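Local coordinates for protein Hsp70/Hsp90 co-chaperone CNS1 (Saccharomyces cerevisiae, PDB 6HFT) that acts as a co-chaperone that binds Hsp90, through its tetratricopeptide repeats, and Hsp70, and stimulates the ATPase activity of Hsp70 but not of Hsp90, at residues Lys66-Cys71 and Phe97-Leu102; Asn57-Glu62 and Glu73-Ala78; Glu15-Gln20 and Arg34-Lys39. All coordinates share one frame; numbering follows the deposited sequence.

How the interactions relate
The three contacts lie in the tetratricopeptide repeats, which bind the C-terminal MEEVD peptide of Hsp90. Interactions 3 and 2 each close a helical hairpin, in TPR 1 and TPR 2, and interaction 1 joins the turns between the two helices of TPR 2 and of TPR 3. Centres of interactions 1 and 2 are about 12 Å apart, those of 2 and 3 about 13 Å, and those of 1 and 3 about 24 Å. Helix 68-81 serves both interactions 1 and 2, and Asn67 N lies 2.8 Å from Glu62 O. Between interactions 2 and 3, Arg58 NH2 is 3.2 Å from Ser38 OG, a probable hydrogen bond, and Tyr37 packs on Asn57 and Cys61.

Interaction 1: Lys66-Cys71 and Phe97-Leu102; sequences KNYRRC and FQLNKL
With chi1 at -58°, Tyr68 holds CG beside its own backbone N and swings its ring to Gln98, whose chain, bent at chi2 (-67°), runs on over the same ring. Gln98 CB sits over one face, 3.6 Å from the ring centroid in a CH-pi contact, with Tyr68 CZ its closest ring atom at 3.5 Å from CB. Gln98 CG continues over the CZ-CE1 side, and the amide beyond it is inclined to the ring by 53°. The opposite face of the ring is met near its rim by Lys66 O, so the ring lies between its own turn and the neighbouring helix end. At the root of the ring, Leu99 sends its branches past Tyr68 in the reverse direction: CD1 lies 3.7 Å from Tyr68 CB and also reaches the CG of Arg69. Both partners sit at helix boundaries. Lys66 and Asn100, each with positive phi, are the C-prime residues of Schellman motifs that end helices 48-65 and 86-98, and Tyr68 opens helix 68-81. The contact thus joins equivalent turns of TPR 2 and TPR 3; Tyr68 also touches Leu63 and Ala95. Farther out, the extended chains of Arg69 and Lys101 cross at about a right angle, and Arg69 NH2 comes within 3.8 Å of Lys101 NZ. No hydrogen bond spans the two segments, so cohesion here rests on ring-to-methylene and methyl packing, while the two cationic ends probably repel one another and contribute little to holding the turns together.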
loop_
_atom_site.group_PDB
_atom_site.type_symbol
_atom_site.label_atom_id
_atom_site.label_comp_id
_atom_site.label_asym_id
_atom_site.label_seq_id
_atom_site.Cartn_x
_atom_site.Cartn_y
_atom_site.Cartn_z
ATOM N N LYS A 66 1.175 -27.347 13.962
ATOM C CA LYS A 66 1.278 -25.879 13.971
ATOM C C LYS A 66 0.435 -25.226 15.080
ATOM O O LYS A 66 -0.057 -24.106 14.924
ATOM C CB LYS A 66 0.996 -25.270 12.584
ATOM C CG LYS A 66 1.860 -25.859 11.479
ATOM C CD LYS A 66 1.711 -25.091 10.177
ATOM C CE LYS A 66 2.719 -25.563 9.142
ATOM N NZ LYS A 66 2.673 -24.737 7.904
ATOM N N ASN A 67 0.296 -25.940 16.200
ATOM C CA ASN A 67 -0.271 -25.403 17.435
ATOM C C ASN A 67 0.912 -25.023 18.325
ATOM O O ASN A 67 1.398 -25.831 19.121
ATOM C CB ASN A 67 -1.167 -26.446 18.113
ATOM C CG ASN A 67 -2.258 -26.967 17.195
ATOM O OD1 ASN A 67 -2.803 -26.224 16.379
ATOM N ND2 ASN A 67 -2.578 -28.250 17.321
ATOM N N TYR A 68 1.371 -23.782 18.175
ATOM C CA TYR A 68 2.680 -23.362 18.690
ATOM C C TYR A 68 2.717 -23.094 20.203
ATOM O O TYR A 68 3.743 -23.341 20.841
ATOM C CB TYR A 68 3.187 -22.141 17.909
ATOM C CG TYR A 68 3.320 -22.388 16.414
ATOM C CD1 TYR A 68 4.186 -23.368 15.923
ATOM C CD2 TYR A 68 2.575 -21.648 15.490
ATOM C CE1 TYR A 68 4.308 -23.604 14.560
ATOM C CE2 TYR A 68 2.692 -21.876 14.123
ATOM C CZ TYR A 68 3.560 -22.855 13.663
ATOM O OH TYR A 68 3.682 -23.089 12.311
ATOM N N ARG A 69 1.621 -22.588 20.769
ATOM C CA ARG A 69 1.512 -22.373 22.224
ATOM C C ARG A 69 1.415 -23.685 23.012
ATOM O O ARG A 69 2.021 -23.807 24.081
ATOM C CB ARG A 69 0.324 -21.462 22.566
ATOM C CG ARG A 69 0.463 -20.040 22.041
ATOM C CD ARG A 69 -0.843 -19.266 22.129
ATOM N NE ARG A 69 -0.748 -17.955 21.475
ATOM C CZ ARG A 69 -0.272 -16.833 22.030
ATOM N NH1 ARG A 69 0.180 -16.807 23.286
ATOM N NH2 ARG A 69 -0.243 -15.711 21.311
ATOM N N ARG A 70 0.654 -24.651 22.494
ATOM C CA ARG A 70 0.571 -25.995 23.095
ATOM C C ARG A 70 1.912 -26.744 23.043
ATOM O O ARG A 70 2.226 -27.526 23.946
ATOM C CB ARG A 70 -0.520 -26.839 22.419
ATOM C CG ARG A 70 -1.944 -26.437 22.776
ATOM C CD ARG A 70 -2.954 -27.200 21.932
ATOM N NE ARG A 70 -4.337 -27.011 22.381
ATOM C CZ ARG A 70 -4.956 -27.717 23.334
ATOM N NH1 ARG A 70 -6.223 -27.435 23.631
ATOM N NH2 ARG A 70 -4.339 -28.695 24.001
ATOM N N CYS A 71 2.680 -26.510 21.978
ATOM C CA CYS A 71 4.036 -27.055 21.834
ATOM C C CYS A 71 4.986 -26.523 22.909
ATOM O O CYS A 71 5.771 -27.280 23.482
ATOM C CB CYS A 71 4.591 -26.732 20.441
ATOM S SG CYS A 71 6.321 -27.184 20.180
ATOM N N PHE A 97 9.261 -18.387 17.203
ATOM C CA PHE A 97 9.618 -17.800 15.904
ATOM C C PHE A 97 8.411 -17.713 14.967
ATOM O O PHE A 97 8.187 -16.676 14.333
ATOM C CB PHE A 97 10.745 -18.621 15.251
ATOM C CG PHE A 97 11.168 -18.123 13.894
ATOM C CD1 PHE A 97 12.177 -17.173 13.769
ATOM C CD2 PHE A 97 10.572 -18.623 12.738
ATOM C CE1 PHE A 97 12.572 -16.717 12.517
ATOM C CE2 PHE A 97 10.961 -18.172 11.487
ATOM C CZ PHE A 97 11.963 -17.218 11.375
ATOM N N GLN A 98 7.640 -18.799 14.894
ATOM C CA GLN A 98 6.435 -18.864 14.049
ATOM C C GLN A 98 5.264 -17.994 14.541
ATOM O O GLN A 98 4.350 -17.701 13.769
ATOM C CB GLN A 98 5.966 -20.319 13.894
ATOM C CG GLN A 98 6.928 -21.211 13.119
ATOM C CD GLN A 98 7.056 -20.829 11.654
ATOM O OE1 GLN A 98 8.163 -20.642 11.146
ATOM N NE2 GLN A 98 5.924 -20.706 10.968
ATOM N N LEU A 99 5.291 -17.601 15.818
ATOM C CA LEU A 99 4.327 -16.645 16.384
ATOM C C LEU A 99 4.794 -15.177 16.304
ATOM O O LEU A 99 4.144 -14.297 16.874
ATOM C CB LEU A 99 4.030 -17.011 17.848
ATOM C CG LEU A 99 3.308 -18.341 18.090
ATOM C CD1 LEU A 99 3.478 -18.790 19.534
ATOM C CD2 LEU A 99 1.833 -18.234 17.735
ATOM N N ASN A 100 5.894 -14.919 15.591
ATOM C CA ASN A 100 6.507 -13.588 15.496
ATOM C C ASN A 100 6.836 -12.999 16.871
ATOM O O ASN A 100 6.481 -11.859 17.186
ATOM C CB ASN A 100 5.645 -12.632 14.653
ATOM C CG ASN A 100 5.531 -13.077 13.205
ATOM O OD1 ASN A 100 4.430 -13.266 12.686
ATOM N ND2 ASN A 100 6.674 -13.251 12.546
ATOM N N LYS A 101 7.510 -13.815 17.678
ATOM C CA LYS A 101 8.058 -13.397 18.964
ATOM C C LYS A 101 9.532 -13.792 18.980
ATOM O O LYS A 101 9.918 -14.814 19.550
ATOM C CB LYS A 101 7.268 -14.029 20.111
ATOM C CG LYS A 101 5.883 -13.419 20.280
ATOM C CD LYS A 101 5.091 -14.075 21.401
ATOM C CE LYS A 101 3.764 -13.366 21.628
ATOM N NZ LYS A 101 2.934 -14.049 22.662
ATOM N N LEU A 102 10.343 -12.957 18.333
ATOM C CA LEU A 102 11.749 -13.258 18.050
ATOM C C LEU A 102 12.631 -13.175 19.295
ATOM O O LEU A 102 13.642 -13.870 19.383
ATOM C CB LEU A 102 12.297 -12.307 16.977
ATOM C CG LEU A 102 11.554 -12.202 15.638
ATOM C CD1 LEU A 102 12.005 -10.964 14.878
ATOM C CD2 LEU A 102 11.750 -13.450 14.794
#

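Interaction 2: Asn57-Glu62 and Glu73-Ala78; sequences NRAACE and EDCSKA
Arg58 and Asp74 form the polar link between these helices. Arg58 CG stands opposite the backbone N across the CA-CB bond (chi1 -160°), and a bend at chi3 (75°) turns the guanidinium toward the facing helix. There NH1 donates to Asp74 OD2 at 2.7 Å in a nearly straight salt bridge. The acceptor lies close to the guanidinium plane, whereas NH1 meets OD2 on its syn side, tilted somewhat out of the carboxylate plane, the two flat groups being steeply turned against each other. Arg58 NE adds only weak bonds, 3.4 Å to Asp74 OD1 and equally long to OD2. The third nitrogen, NH2, is bonded to Ser38 of the preceding repeat, so one arginine ties together helices 30-43, 48-65 and 68-81. These two helical segments belong to TPR 2 and run antiparallel as the A and B helices of its hairpin, with axes 8.3 Å apart and an angle of 164° between their directions. The small side chain of Ala59 is consistent with this close approach: the CA atoms of Ala59 and Asp74 are 5.1 Å apart, and Ala59 CB packs against both Asp74 CB at 3.7 Å and Cys75 SG at 3.5 Å. One turn on from Arg58, Glu62 is bent at chi2 and lays its CG beside Asp74 OD1. The two carboxylates are nearly parallel, with Glu62 OE2 4.3 Å from Asp74 OD1, a closeness of like charges that the guanidinium beside Asp74 probably tempers. Glu62 OE1 finds its own partner in Asn67 ND2, and Glu62 OE2 makes a long, weak ion pair with Arg34.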
loop_
_atom_site.group_PDB
_atom_site.type_symbol
_atom_site.label_atom_id
_atom_site.label_comp_id
_atom_site.label_asym_id
_atom_site.label_seq_id
_atom_site.Cartn_x
_atom_site.Cartn_y
_atom_site.Cartn_z
ATOM N N ASN A 57 7.774 -35.754 22.789
ATOM C CA ASN A 57 7.166 -36.281 21.562
ATOM C C ASN A 57 5.839 -35.596 21.217
ATOM O O ASN A 57 5.579 -35.318 20.044
ATOM C CB ASN A 57 6.952 -37.800 21.653
ATOM C CG ASN A 57 8.243 -38.597 21.529
ATOM O OD1 ASN A 57 9.252 -38.118 21.008
ATOM N ND2 ASN A 57 8.210 -39.836 22.005
ATOM N N ARG A 58 5.005 -35.332 22.224
ATOM C CA ARG A 58 3.725 -34.641 22.001
ATOM C C ARG A 58 3.932 -33.185 21.581
ATOM O O ARG A 58 3.166 -32.661 20.772
ATOM C CB ARG A 58 2.820 -34.710 23.234
ATOM C CG ARG A 58 1.355 -34.452 22.912
ATOM C CD ARG A 58 0.447 -34.714 24.103
ATOM N NE ARG A 58 0.514 -33.654 25.109
ATOM C CZ ARG A 58 -0.166 -33.647 26.258
ATOM N NH1 ARG A 58 -0.025 -32.627 27.099
ATOM N NH2 ARG A 58 -0.989 -34.647 26.576
ATOM N N ALA A 59 4.961 -32.543 22.135
ATOM C CA ALA A 59 5.386 -31.209 21.693
ATOM C C ALA A 59 5.761 -31.188 20.206
ATOM O O ALA A 59 5.421 -30.246 19.491
ATOM C CB ALA A 59 6.556 -30.723 22.533
ATOM N N ALA A 60 6.459 -32.233 19.760
ATOM C CA ALA A 60 6.835 -32.393 18.349
ATOM C C ALA A 60 5.614 -32.552 17.445
ATOM O O ALA A 60 5.590 -32.010 16.339
ATOM C CB ALA A 60 7.770 -33.583 18.174
ATOM N N CYS A 61 4.618 -33.300 17.917
ATOM C CA CYS A 61 3.353 -33.468 17.193
ATOM C C CYS A 61 2.582 -32.154 17.059
ATOM O O CYS A 61 2.005 -31.879 16.004
ATOM C CB CYS A 61 2.470 -34.513 17.880
ATOM S SG CYS A 61 3.176 -36.176 17.916
ATOM N N GLU A 62 2.578 -31.353 18.126
ATOM C CA GLU A 62 1.908 -30.047 18.122
ATOM C C GLU A 62 2.619 -29.026 17.224
ATOM O O GLU A 62 1.974 -28.133 16.671
ATOM C CB GLU A 62 1.780 -29.493 19.549
ATOM C CG GLU A 62 0.927 -30.339 20.492
ATOM C CD GLU A 62 -0.567 -30.092 20.366
ATOM O OE1 GLU A 62 -1.042 -29.717 19.273
ATOM O OE2 GLU A 62 -1.276 -30.294 21.373
ATOM N N GLU A 73 4.111 -25.410 25.848
ATOM C CA GLU A 73 3.656 -25.903 27.152
ATOM C C GLU A 73 4.103 -27.348 27.412
ATOM O O GLU A 73 4.479 -27.687 28.535
ATOM C CB GLU A 73 2.126 -25.787 27.277
ATOM C CG GLU A 73 1.639 -25.422 28.676
ATOM C CD GLU A 73 1.942 -23.984 29.073
ATOM O OE1 GLU A 73 2.104 -23.118 28.185
ATOM O OE2 GLU A 73 2.020 -23.713 30.289
ATOM N N ASP A 74 4.051 -28.190 26.380
ATOM C CA ASP A 74 4.550 -29.569 26.473
ATOM C C ASP A 74 6.076 -29.640 26.558
ATOM O O ASP A 74 6.615 -30.550 27.187
ATOM C CB ASP A 74 4.048 -30.413 25.296
ATOM C CG ASP A 74 2.551 -30.662 25.349
ATOM O OD1 ASP A 74 1.906 -30.621 24.282
ATOM O OD2 ASP A 74 2.012 -30.908 26.452
ATOM N N CYS A 75 6.764 -28.694 25.920
ATOM C CA CYS A 75 8.215 -28.546 26.091
ATOM C C CYS A 75 8.569 -28.115 27.519
ATOM O O CYS A 75 9.524 -28.635 28.095
ATOM C CB CYS A 75 8.797 -27.559 25.072
ATOM S SG CYS A 75 8.910 -28.212 23.388
ATOM N N SER A 76 7.797 -27.178 28.080
ATOM C CA SER A 76 7.991 -26.713 29.466
ATOM C C SER A 76 7.895 -27.850 30.481
ATOM O O SER A 76 8.729 -27.954 31.382
ATOM C CB SER A 76 6.971 -25.627 29.833
ATOM O OG SER A 76 7.164 -24.455 29.064
ATOM N N LYS A 77 6.875 -28.692 30.323
ATOM C CA LYS A 77 6.684 -29.862 31.186
ATOM C C LYS A 77 7.803 -30.899 31.042
ATOM O O LYS A 77 8.200 -31.520 32.031
ATOM C CB LYS A 77 5.313 -30.501 30.933
ATOM C CG LYS A 77 4.172 -29.667 31.494
ATOM C CD LYS A 77 2.808 -30.149 31.031
ATOM C CE LYS A 77 1.688 -29.383 31.721
ATOM N NZ LYS A 77 1.576 -27.973 31.252
ATOM N N ALA A 78 8.309 -31.074 29.822
ATOM C CA ALA A 78 9.476 -31.929 29.578
ATOM C C ALA A 78 10.741 -31.373 30.243
ATOM O O ALA A 78 11.524 -32.134 30.816
ATOM C CB ALA A 78 9.701 -32.114 28.085
#

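Interaction 3: Glu15-Gln20 and Arg34-Lys39; sequences ENFKKQ and RELYSK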
loop_
_atom_site.group_PDB
_atom_site.type_symbol
_atom_site.label_atom_id
_atom_site.label_comp_id
_atom_site.label_asym_id
_atom_site.label_seq_id
_atom_site.Cartn_x
_atom_site.Cartn_y
_atom_site.Cartn_z
ATOM N N GLU A 15 5.150 -47.216 28.205
ATOM C CA GLU A 15 6.066 -47.518 27.093
ATOM C C GLU A 15 5.372 -48.223 25.918
ATOM O O GLU A 15 5.858 -48.154 24.787
ATOM C CB GLU A 15 7.264 -48.347 27.576
ATOM C CG GLU A 15 8.370 -48.494 26.531
ATOM C CD GLU A 15 9.716 -48.928 27.093
ATOM O OE1 GLU A 15 9.924 -48.879 28.324
ATOM O OE2 GLU A 15 10.583 -49.316 26.284
ATOM N N ASN A 16 4.255 -48.907 26.185
ATOM C CA ASN A 16 3.400 -49.446 25.120
ATOM C C ASN A 16 2.935 -48.299 24.227
ATOM O O ASN A 16 3.206 -48.307 23.031
ATOM C CB ASN A 16 2.197 -50.209 25.705
ATOM C CG ASN A 16 1.438 -51.026 24.666
ATOM O OD1 ASN A 16 1.440 -50.719 23.472
ATOM N ND2 ASN A 16 0.769 -52.075 25.128
ATOM N N PHE A 17 2.275 -47.306 24.822
ATOM C CA PHE A 17 1.784 -46.133 24.083
ATOM C C PHE A 17 2.906 -45.279 23.471
ATOM O O PHE A 17 2.697 -44.641 22.438
ATOM C CB PHE A 17 0.913 -45.243 24.982
ATOM C CG PHE A 17 -0.393 -45.871 25.398
ATOM C CD1 PHE A 17 -1.318 -46.295 24.445
ATOM C CD2 PHE A 17 -0.717 -46.012 26.746
ATOM C CE1 PHE A 17 -2.525 -46.865 24.829
ATOM C CE2 PHE A 17 -1.923 -46.579 27.135
ATOM C CZ PHE A 17 -2.828 -47.006 26.175
ATOM N N LYS A 18 4.077 -45.266 24.111
ATOM C CA LYS A 18 5.227 -44.482 23.637
ATOM C C LYS A 18 5.843 -45.064 22.359
ATOM O O LYS A 18 5.973 -44.355 21.361
ATOM C CB LYS A 18 6.300 -44.365 24.729
ATOM C CG LYS A 18 7.247 -43.185 24.550
ATOM C CD LYS A 18 8.601 -43.442 25.194
ATOM C CE LYS A 18 9.510 -44.243 24.273
ATOM N NZ LYS A 18 10.671 -44.832 24.996
ATOM N N LYS A 19 6.224 -46.344 22.398
ATOM C CA LYS A 19 6.795 -47.025 21.223
ATOM C C LYS A 19 5.768 -47.155 20.093
ATOM O O LYS A 19 6.130 -47.087 18.919
ATOM C CB LYS A 19 7.353 -48.411 21.591
ATOM C CG LYS A 19 8.315 -48.995 20.555
ATOM C CD LYS A 19 8.408 -50.515 20.631
ATOM C CE LYS A 19 9.093 -51.112 19.406
ATOM N NZ LYS A 19 10.566 -50.891 19.388
ATOM N N GLN A 20 4.498 -47.339 20.455
ATOM C CA GLN A 20 3.396 -47.405 19.482
ATOM C C GLN A 20 3.214 -46.070 18.743
ATOM O O GLN A 20 2.958 -46.059 17.539
ATOM C CB GLN A 20 2.091 -47.817 20.182
ATOM C CG GLN A 20 1.034 -48.449 19.293
ATOM C CD GLN A 20 -0.021 -49.189 20.101
ATOM O OE1 GLN A 20 -1.126 -48.689 20.310
ATOM N NE2 GLN A 20 0.326 -50.381 20.572
ATOM N N ARG A 34 -0.257 -37.958 18.236
ATOM C CA ARG A 34 -0.438 -37.004 19.340
ATOM C C ARG A 34 -1.300 -37.550 20.480
ATOM O O ARG A 34 -0.915 -37.463 21.648
ATOM C CB ARG A 34 -1.053 -35.706 18.790
ATOM C CG ARG A 34 -1.364 -34.615 19.811
ATOM C CD ARG A 34 -2.802 -34.653 20.319
ATOM N NE ARG A 34 -3.316 -33.312 20.609
ATOM C CZ ARG A 34 -3.840 -32.465 19.715
ATOM N NH1 ARG A 34 -3.943 -32.784 18.422
ATOM N NH2 ARG A 34 -4.268 -31.272 20.122
ATOM N N GLU A 35 -2.458 -38.105 20.131
ATOM C CA GLU A 35 -3.407 -38.627 21.124
ATOM C C GLU A 35 -2.928 -39.931 21.774
ATOM O O GLU A 35 -3.330 -40.244 22.895
ATOM C CB GLU A 35 -4.796 -38.820 20.497
ATOM C CG GLU A 35 -5.954 -38.788 21.493
ATOM C CD GLU A 35 -6.367 -37.383 21.918
ATOM O OE1 GLU A 35 -7.533 -37.216 22.333
ATOM O OE2 GLU A 35 -5.547 -36.441 21.842
ATOM N N LEU A 36 -2.074 -40.679 21.075
ATOM C CA LEU A 36 -1.482 -41.906 21.620
ATOM C C LEU A 36 -0.482 -41.576 22.740
ATOM O O LEU A 36 -0.401 -42.302 23.730
ATOM C CB LEU A 36 -0.821 -42.735 20.503
ATOM C CG LEU A 36 -0.863 -44.267 20.579
ATOM C CD1 LEU A 36 -2.279 -44.811 20.718
ATOM C CD2 LEU A 36 -0.209 -44.847 19.336
ATOM N N TYR A 37 0.257 -40.477 22.581
ATOM C CA TYR A 37 1.159 -39.975 23.629
ATOM C C TYR A 37 0.406 -39.454 24.860
ATOM O O TYR A 37 0.874 -39.622 25.989
ATOM C CB TYR A 37 2.077 -38.868 23.087
ATOM C CG TYR A 37 3.058 -39.317 22.018
ATOM C CD1 TYR A 37 3.917 -40.399 22.235
ATOM C CD2 TYR A 37 3.149 -38.648 20.797
ATOM C CE1 TYR A 37 4.820 -40.809 21.264
ATOM C CE2 TYR A 37 4.048 -39.055 19.818
ATOM C CZ TYR A 37 4.879 -40.134 20.055
ATOM O OH TYR A 37 5.770 -40.517 19.082
ATOM N N SER A 38 -0.749 -38.822 24.636
ATOM C CA SER A 38 -1.591 -38.299 25.722
ATOM C C SER A 38 -2.078 -39.379 26.694
ATOM O O SER A 38 -2.220 -39.115 27.890
ATOM C CB SER A 38 -2.802 -37.553 25.153
ATOM O OG SER A 38 -2.403 -36.486 24.311
ATOM N N LYS A 39 -2.331 -40.582 26.175
ATOM C CA LYS A 39 -2.792 -41.710 26.995
ATOM C C LYS A 39 -1.674 -42.323 27.842
ATOM O O LYS A 39 -1.938 -42.833 28.932
ATOM C CB LYS A 39 -3.454 -42.786 26.125
ATOM C CG LYS A 39 -4.690 -42.308 25.368
ATOM C CD LYS A 39 -5.883 -42.038 26.283
ATOM C CE LYS A 39 -6.690 -40.829 25.827
ATOM N NZ LYS A 39 -6.012 -39.535 26.126
#
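Apolar packing centres on Phe17 and Leu36, whose side chains cross at about a right angle, with Phe17 CD1 4.1 Å from Leu36 CD1. The other branch of Leu36, CD2, packs on Gln20, 3.8 Å from Gln20 CG. Phe17 CG lies anti to its carbonyl carbon (chi1 -67°), which brings the ring to Lys39. Over one face of the Phe17 ring, almost on its centre, stands Lys39 CB in a CH-pi contact, 4.1 Å from the centroid, while the rest of the lysine chain leads away. An alanine at Phe17 is likely to leave Leu36 CD1 and Lys39 CB without the ring they pack on, opening a gap between the helices. This is the helical hairpin of TPR 1: helices 10-27 and 30-43 run antiparallel, their segment axes 8.2 Å apart and their directions 163° from each other. Among the polar groups no hydrogen bond crosses between the segments. Leu36 O rests against Phe17 CB at 3.5 Å. Lys18 O approaches the Tyr37 ring at its edge, 3.7 Å from CE1, and the phenol OH of Tyr37 is bonded to Asn22 OD1. Within helix 30-43, Ser38 OG donates to Arg34 O at 3.2 Å, and Ser38 N reaches that carbonyl from the opposite face of its plane.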